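Local coordinates for lipoprotein (PDB 3UP9), which probably serves as the membrane-tethered substrate-binding protein of a methionine uptake system, and holds selenomethionine in its cleft in this crystal, at residues Ile21-Ile25 with Leu219-Leu223; Asp105-Ile111 with Asn150-Val156. All blocks are in the same frame, centred on the assembly; numbering follows the deposited sequence.

How the contacts relate
From the N terminus, the chain runs through strand 7-13 into helix 15-28, whose residues Ile21-Ile25 are met by Leu219-Leu223, 194 residues further on, closing contact 1. Within that long excursion the chain enters the other lobe, where Asp105-Ile111 and Asn150-Val156 pair to form contact 2 and close a shorter loop that includes helix 115-127; the second closure therefore lies wholly within the first, and the two do not cross. Contact 1 joins two helices over the sheet that carries both chain termini, contact 2 two parallel strands of the five-stranded sheet. Their centres are 39 Å apart, on opposite sides of the chain's centre, as expected for a two-lobed periplasmic-binding-protein fold.

Contact 1: residues Ile21-Ile25 with Leu219-Leu223; sequences ILTYI and LEKLL
Ile25 overlaps three leucines of the facing helix: its CD1 lies 3.7 Å from Leu223 CD2, while its CG2 is 3.8 Å from Leu222 CD1 and 4.4 Å from Leu219 CD1. Both segments are regular alpha-helix, each with one i to i+4 bond inside it, Ile25 N to Ile21 O at 3.1 Å and Leu223 N to Leu219 O at 2.8 Å. The short axes approach to 10.9 Å at a signed crossing angle of 106°, so the helices meet steeply, and the nearest alpha carbons are Ile25 CA and Leu222 CA, 7.0 Å apart. Ile21 and Ile25, one turn apart and both mt, direct their CA-to-CB bonds toward the other helix; Ile21 CG2 reaches Leu223 CD2 at 3.7 Å. Leu22, also mt, starts sideways but brings CD2 to 4.2 Å from Leu219 CD1 and 4.3 Å from Leu223 CD2. On the other side Leu219 is tp, whereas Leu222 and Leu223 are mt; Leu223 CD2 meets Ile21, Leu22 and Ile25. Helix 226-235 covers Ile21 and Ile25 through Val228. Two helices thus pack on each other and, through Leu22 and Leu219, on the same face of the parallel strands 7-13 and 35-41, in an alpha/beta lobe; the side chain of Ile21 is about 10 Å from the bound selenomethionine, so the contact lies outside the pocket. No hydrogen bond or charge pair joins the segments, so this largely buried interface of 241 Å² rests on van der Waals contacts and the burial of branched aliphatic side chains.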
loop_
_atom_site.group_PDB
_atom_site.type_symbol
_atom_site.label_atom_id
_atom_site.label_comp_id
_atom_site.label_asym_id
_atom_site.label_seq_id
_atom_site.Cartn_x
_atom_site.Cartn_y
_atom_site.Cartn_z
ATOM N N ILE A 21 -11.906 -5.956 2.522
ATOM C CA ILE A 21 -11.674 -6.594 3.831
ATOM C C ILE A 21 -12.613 -5.945 4.845
ATOM O O ILE A 21 -13.272 -6.641 5.610
ATOM C CB ILE A 21 -10.196 -6.444 4.302
ATOM C CG1 ILE A 21 -9.231 -7.201 3.387
ATOM C CG2 ILE A 21 -10.000 -6.912 5.725
ATOM C CD1 ILE A 21 -7.777 -6.729 3.605
ATOM N N LEU A 22 -12.715 -4.613 4.821
ATOM C CA LEU A 22 -13.603 -3.892 5.771
ATOM C C LEU A 22 -15.085 -4.210 5.527
ATOM O O LEU A 22 -15.856 -4.176 6.465
ATOM C CB LEU A 22 -13.390 -2.377 5.767
ATOM C CG LEU A 22 -12.051 -1.812 6.238
ATOM C CD1 LEU A 22 -12.068 -0.312 5.988
ATOM C CD2 LEU A 22 -11.775 -2.186 7.700
ATOM N N THR A 23 -15.445 -4.568 4.287
ATOM C CA THR A 23 -16.823 -4.824 3.922
ATOM C C THR A 23 -17.152 -6.267 4.416
ATOM O O THR A 23 -18.200 -6.461 5.031
ATOM C CB THR A 23 -17.064 -4.587 2.424
ATOM O OG1 THR A 23 -16.806 -3.208 2.124
ATOM C CG2 THR A 23 -18.514 -4.925 1.997
ATOM N N TYR A 24 -16.223 -7.221 4.239
ATOM C CA TYR A 24 -16.385 -8.536 4.833
ATOM C C TYR A 24 -16.649 -8.404 6.345
ATOM O O TYR A 24 -17.615 -8.950 6.874
ATOM C CB TYR A 24 -15.190 -9.461 4.542
ATOM C CG TYR A 24 -15.263 -10.698 5.373
ATOM C CD1 TYR A 24 -16.116 -11.725 5.042
ATOM C CD2 TYR A 24 -14.575 -10.787 6.545
ATOM C CE1 TYR A 24 -16.192 -12.873 5.823
ATOM C CE2 TYR A 24 -14.676 -11.885 7.356
ATOM C CZ TYR A 24 -15.460 -12.934 6.989
ATOM O OH TYR A 24 -15.550 -14.015 7.836
ATOM N N ILE A 25 -15.819 -7.622 7.018
ATOM C CA ILE A 25 -15.970 -7.417 8.463
ATOM C C ILE A 25 -17.336 -6.781 8.766
ATOM O O ILE A 25 -18.090 -7.227 9.601
ATOM C CB ILE A 25 -14.847 -6.536 9.061
ATOM C CG1 ILE A 25 -13.520 -7.282 9.035
ATOM C CG2 ILE A 25 -15.209 -6.074 10.467
ATOM C CD1 ILE A 25 -12.278 -6.446 9.340
ATOM N N LEU A 219 -12.361 -3.137 16.164
ATOM C CA LEU A 219 -12.056 -3.261 14.746
ATOM C C LEU A 219 -10.656 -3.847 14.552
ATOM O O LEU A 219 -10.444 -4.791 13.737
ATOM C CB LEU A 219 -12.210 -1.883 14.034
ATOM C CG LEU A 219 -11.828 -1.797 12.558
ATOM C CD1 LEU A 219 -12.619 -2.834 11.791
ATOM C CD2 LEU A 219 -12.024 -0.381 12.023
ATOM N N GLU A 220 -9.685 -3.340 15.308
ATOM C CA GLU A 220 -8.348 -3.956 15.290
ATOM C C GLU A 220 -8.409 -5.495 15.547
ATOM O O GLU A 220 -7.812 -6.280 14.801
ATOM C CB GLU A 220 -7.419 -3.244 16.294
ATOM C CG GLU A 220 -6.044 -3.907 16.524
ATOM C CD GLU A 220 -5.145 -3.892 15.283
ATOM O OE1 GLU A 220 -5.429 -3.143 14.305
ATOM O OE2 GLU A 220 -4.133 -4.606 15.301
ATOM N N LYS A 221 -9.118 -5.926 16.592
ATOM C CA LYS A 221 -9.240 -7.341 16.905
ATOM C C LYS A 221 -9.913 -8.104 15.722
ATOM O O LYS A 221 -9.387 -9.135 15.283
ATOM C CB LYS A 221 -9.933 -7.517 18.255
ATOM C CG LYS A 221 -10.314 -8.936 18.596
ATOM C CD LYS A 221 -10.163 -9.274 20.071
ATOM C CE LYS A 221 -10.259 -10.807 20.262
ATOM N NZ LYS A 221 -9.189 -11.399 21.131
ATOM N N LEU A 222 -10.970 -7.532 15.118
ATOM C CA LEU A 222 -11.637 -8.165 13.962
ATOM C C LEU A 222 -10.712 -8.300 12.707
ATOM O O LEU A 222 -10.673 -9.357 12.040
ATOM C CB LEU A 222 -12.979 -7.453 13.631
ATOM C CG LEU A 222 -14.067 -7.402 14.709
ATOM C CD1 LEU A 222 -15.251 -6.613 14.183
ATOM C CD2 LEU A 222 -14.478 -8.781 15.233
ATOM N N LEU A 223 -9.937 -7.249 12.419
ATOM C CA LEU A 223 -8.954 -7.246 11.320
ATOM C C LEU A 223 -7.822 -8.272 11.465
ATOM O O LEU A 223 -7.197 -8.613 10.482
ATOM C CB LEU A 223 -8.345 -5.855 11.152
ATOM C CG LEU A 223 -9.051 -4.818 10.287
ATOM C CD1 LEU A 223 -8.482 -3.441 10.609
ATOM C CD2 LEU A 223 -8.906 -5.151 8.815
#

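Contact 2: residues Asp105-Ile111 with Asn150-Val156; sequences DGGTIGI and NFDFREV
Six backbone hydrogen bonds join the segments, starting in the loop with Gly106 N to Asn150 O (2.7 Å). Asp152 N to Gly107 O (2.9 Å), Ile109 N to Asp152 O (3.0 Å), Arg154 N to Ile109 O (2.8 Å), Ile111 N to Arg154 O (3.0 Å) and Val156 N to Ile111 O (2.9 Å) continue the pairing. Ile109 and Ile111 thus each bond to the residues flanking their partner, the mark of parallel strands. Thr108 pairs with Asp152, Ile109 with Phe153, Gly110 with Arg154 and Ile111 with Glu155, at CA-CA distances of 4.8 to 5.0 Å; the short axes lie 4.6 Å apart and 29° askew. CA-H...O contacts supplement the bonds, as from Glu155 CA to Ile111 O (3.2 Å). Gly106, in the preceding turn, has a positive phi of 74°, which by itself favours glycine. Ile109, Ile111, Phe151, Phe153 and Glu155 share one face, where Ile109 CD1 meets Phe151 CE2 at 4.0 Å and Ile111 CD1 meets Phe153 CE1 at 3.8 Å. Thr108, Asp152 and Arg154 occupy the other face. Strand 151-156 is outermost in the five-stranded sheet; beyond 107-112 comes 170-173, where backbone hydrogen bonds link Gly110 to Tyr170 and Val172. Helix 115-127, between the paired strands in sequence, makes this a beta-alpha-beta crossover and covers Ile111 and Phe153 with Leu122, while its Gln118 NE2 is hydrogen-bonded to Glu155 OE2.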
loop_
_atom_site.group_PDB
_atom_site.type_symbol
_atom_site.label_atom_id
_atom_site.label_comp_id
_atom_site.label_asym_id
_atom_site.label_seq_id
_atom_site.Cartn_x
_atom_site.Cartn_y
_atom_site.Cartn_z
ATOM N N ASP A 105 17.921 0.996 -24.117
ATOM C CA ASP A 105 18.832 2.101 -23.919
ATOM C C ASP A 105 18.104 3.458 -24.055
ATOM O O ASP A 105 17.570 3.759 -25.128
ATOM C CB ASP A 105 19.916 2.020 -25.004
ATOM C CG ASP A 105 21.183 2.691 -24.582
ATOM O OD1 ASP A 105 21.111 3.675 -23.797
ATOM O OD2 ASP A 105 22.242 2.198 -24.996
ATOM N N GLY A 106 18.094 4.254 -22.981
ATOM C CA GLY A 106 17.260 5.472 -22.888
ATOM C C GLY A 106 15.771 5.216 -22.663
ATOM O O GLY A 106 14.934 6.079 -22.901
ATOM N N GLY A 107 15.449 4.029 -22.176
ATOM C CA GLY A 107 14.070 3.636 -21.869
ATOM C C GLY A 107 13.589 4.324 -20.604
ATOM O O GLY A 107 14.359 5.035 -19.967
ATOM N N THR A 108 12.332 4.109 -20.238
ATOM C CA THR A 108 11.715 4.854 -19.141
ATOM C C THR A 108 11.044 3.939 -18.105
ATOM O O THR A 108 10.509 2.924 -18.459
ATOM C CB THR A 108 10.656 5.807 -19.690
ATOM O OG1 THR A 108 9.754 5.057 -20.490
ATOM C CG2 THR A 108 11.311 6.987 -20.493
ATOM N N ILE A 109 11.113 4.301 -16.820
ATOM C CA ILE A 109 10.473 3.549 -15.743
ATOM C C ILE A 109 9.692 4.564 -14.941
ATOM O O ILE A 109 10.260 5.489 -14.405
ATOM C CB ILE A 109 11.458 2.794 -14.820
ATOM C CG1 ILE A 109 12.288 1.766 -15.626
ATOM C CG2 ILE A 109 10.705 2.102 -13.669
ATOM C CD1 ILE A 109 13.218 0.889 -14.807
ATOM N N GLY A 110 8.371 4.402 -14.940
ATOM C CA GLY A 110 7.490 5.133 -14.045
ATOM C C GLY A 110 7.692 4.751 -12.594
ATOM O O GLY A 110 7.794 3.567 -12.259
ATOM N N ILE A 111 7.733 5.749 -11.729
ATOM C CA ILE A 111 8.007 5.553 -10.306
ATOM C C ILE A 111 7.136 6.548 -9.526
ATOM O O ILE A 111 6.983 7.694 -9.916
ATOM C CB ILE A 111 9.527 5.742 -10.018
ATOM C CG1 ILE A 111 9.924 5.248 -8.615
ATOM C CG2 ILE A 111 9.972 7.201 -10.275
ATOM C CD1 ILE A 111 11.414 4.899 -8.499
ATOM N N ASN A 150 21.532 2.753 -18.813
ATOM C CA ASN A 150 21.054 4.047 -19.284
ATOM C C ASN A 150 19.530 4.071 -19.498
ATOM O O ASN A 150 19.015 3.567 -20.496
ATOM C CB ASN A 150 21.769 4.454 -20.573
ATOM C CG ASN A 150 21.367 5.849 -21.025
ATOM O OD1 ASN A 150 20.670 6.011 -22.018
ATOM N ND2 ASN A 150 21.766 6.864 -20.260
ATOM N N PHE A 151 18.817 4.650 -18.542
ATOM C CA PHE A 151 17.388 4.847 -18.656
ATOM C C PHE A 151 17.020 6.114 -17.844
ATOM O O PHE A 151 17.871 6.661 -17.166
ATOM C CB PHE A 151 16.659 3.603 -18.121
ATOM C CG PHE A 151 16.783 3.432 -16.618
ATOM C CD1 PHE A 151 17.879 2.783 -16.054
ATOM C CD2 PHE A 151 15.820 3.940 -15.771
ATOM C CE1 PHE A 151 17.997 2.667 -14.677
ATOM C CE2 PHE A 151 15.950 3.842 -14.378
ATOM C CZ PHE A 151 17.037 3.219 -13.840
ATOM N N ASP A 152 15.767 6.566 -17.909
ATOM C CA ASP A 152 15.248 7.662 -17.095
ATOM C C ASP A 152 14.072 7.217 -16.246
ATOM O O ASP A 152 13.190 6.497 -16.721
ATOM C CB ASP A 152 14.794 8.817 -17.994
ATOM C CG ASP A 152 15.920 9.354 -18.826
ATOM O OD1 ASP A 152 17.010 9.574 -18.260
ATOM O OD2 ASP A 152 15.734 9.529 -20.044
ATOM N N PHE A 153 14.054 7.656 -14.992
ATOM C CA PHE A 153 12.856 7.545 -14.190
ATOM C C PHE A 153 11.867 8.632 -14.557
ATOM O O PHE A 153 12.246 9.744 -14.907
ATOM C CB PHE A 153 13.170 7.678 -12.714
ATOM C CG PHE A 153 13.909 6.509 -12.133
ATOM C CD1 PHE A 153 13.252 5.339 -11.869
ATOM C CD2 PHE A 153 15.259 6.619 -11.795
ATOM C CE1 PHE A 153 13.930 4.268 -11.318
ATOM C CE2 PHE A 153 15.935 5.561 -11.217
ATOM C CZ PHE A 153 15.263 4.381 -10.990
ATOM N N ARG A 154 10.594 8.315 -14.490
ATOM C CA ARG A 154 9.573 9.362 -14.615
ATOM C C ARG A 154 8.624 9.273 -13.449
ATOM O O ARG A 154 7.910 8.277 -13.290
ATOM C CB ARG A 154 8.791 9.233 -15.917
ATOM C CG ARG A 154 9.650 9.326 -17.137
ATOM C CD ARG A 154 10.152 10.721 -17.360
ATOM N NE ARG A 154 10.450 10.751 -18.773
ATOM C CZ ARG A 154 9.551 10.989 -19.733
ATOM N NH1 ARG A 154 8.270 11.316 -19.455
ATOM N NH2 ARG A 154 9.962 10.925 -20.990
ATOM N N GLU A 155 8.636 10.318 -12.626
ATOM C CA GLU A 155 7.789 10.388 -11.442
ATOM C C GLU A 155 6.392 10.590 -11.876
ATOM O O GLU A 155 6.120 11.425 -12.687
ATOM C CB GLU A 155 8.167 11.550 -10.571
ATOM C CG GLU A 155 9.448 11.375 -9.801
ATOM C CD GLU A 155 9.498 12.370 -8.647
ATOM O OE1 GLU A 155 8.846 13.422 -8.770
ATOM O OE2 GLU A 155 10.141 12.087 -7.619
ATOM N N VAL A 156 5.501 9.813 -11.306
ATOM C CA VAL A 156 4.118 9.815 -11.649
ATOM C C VAL A 156 3.421 9.784 -10.297
ATOM O O VAL A 156 3.946 9.222 -9.321
ATOM C CB VAL A 156 3.850 8.586 -12.539
ATOM C CG1 VAL A 156 2.438 8.088 -12.428
ATOM C CG2 VAL A 156 4.166 8.920 -13.983
#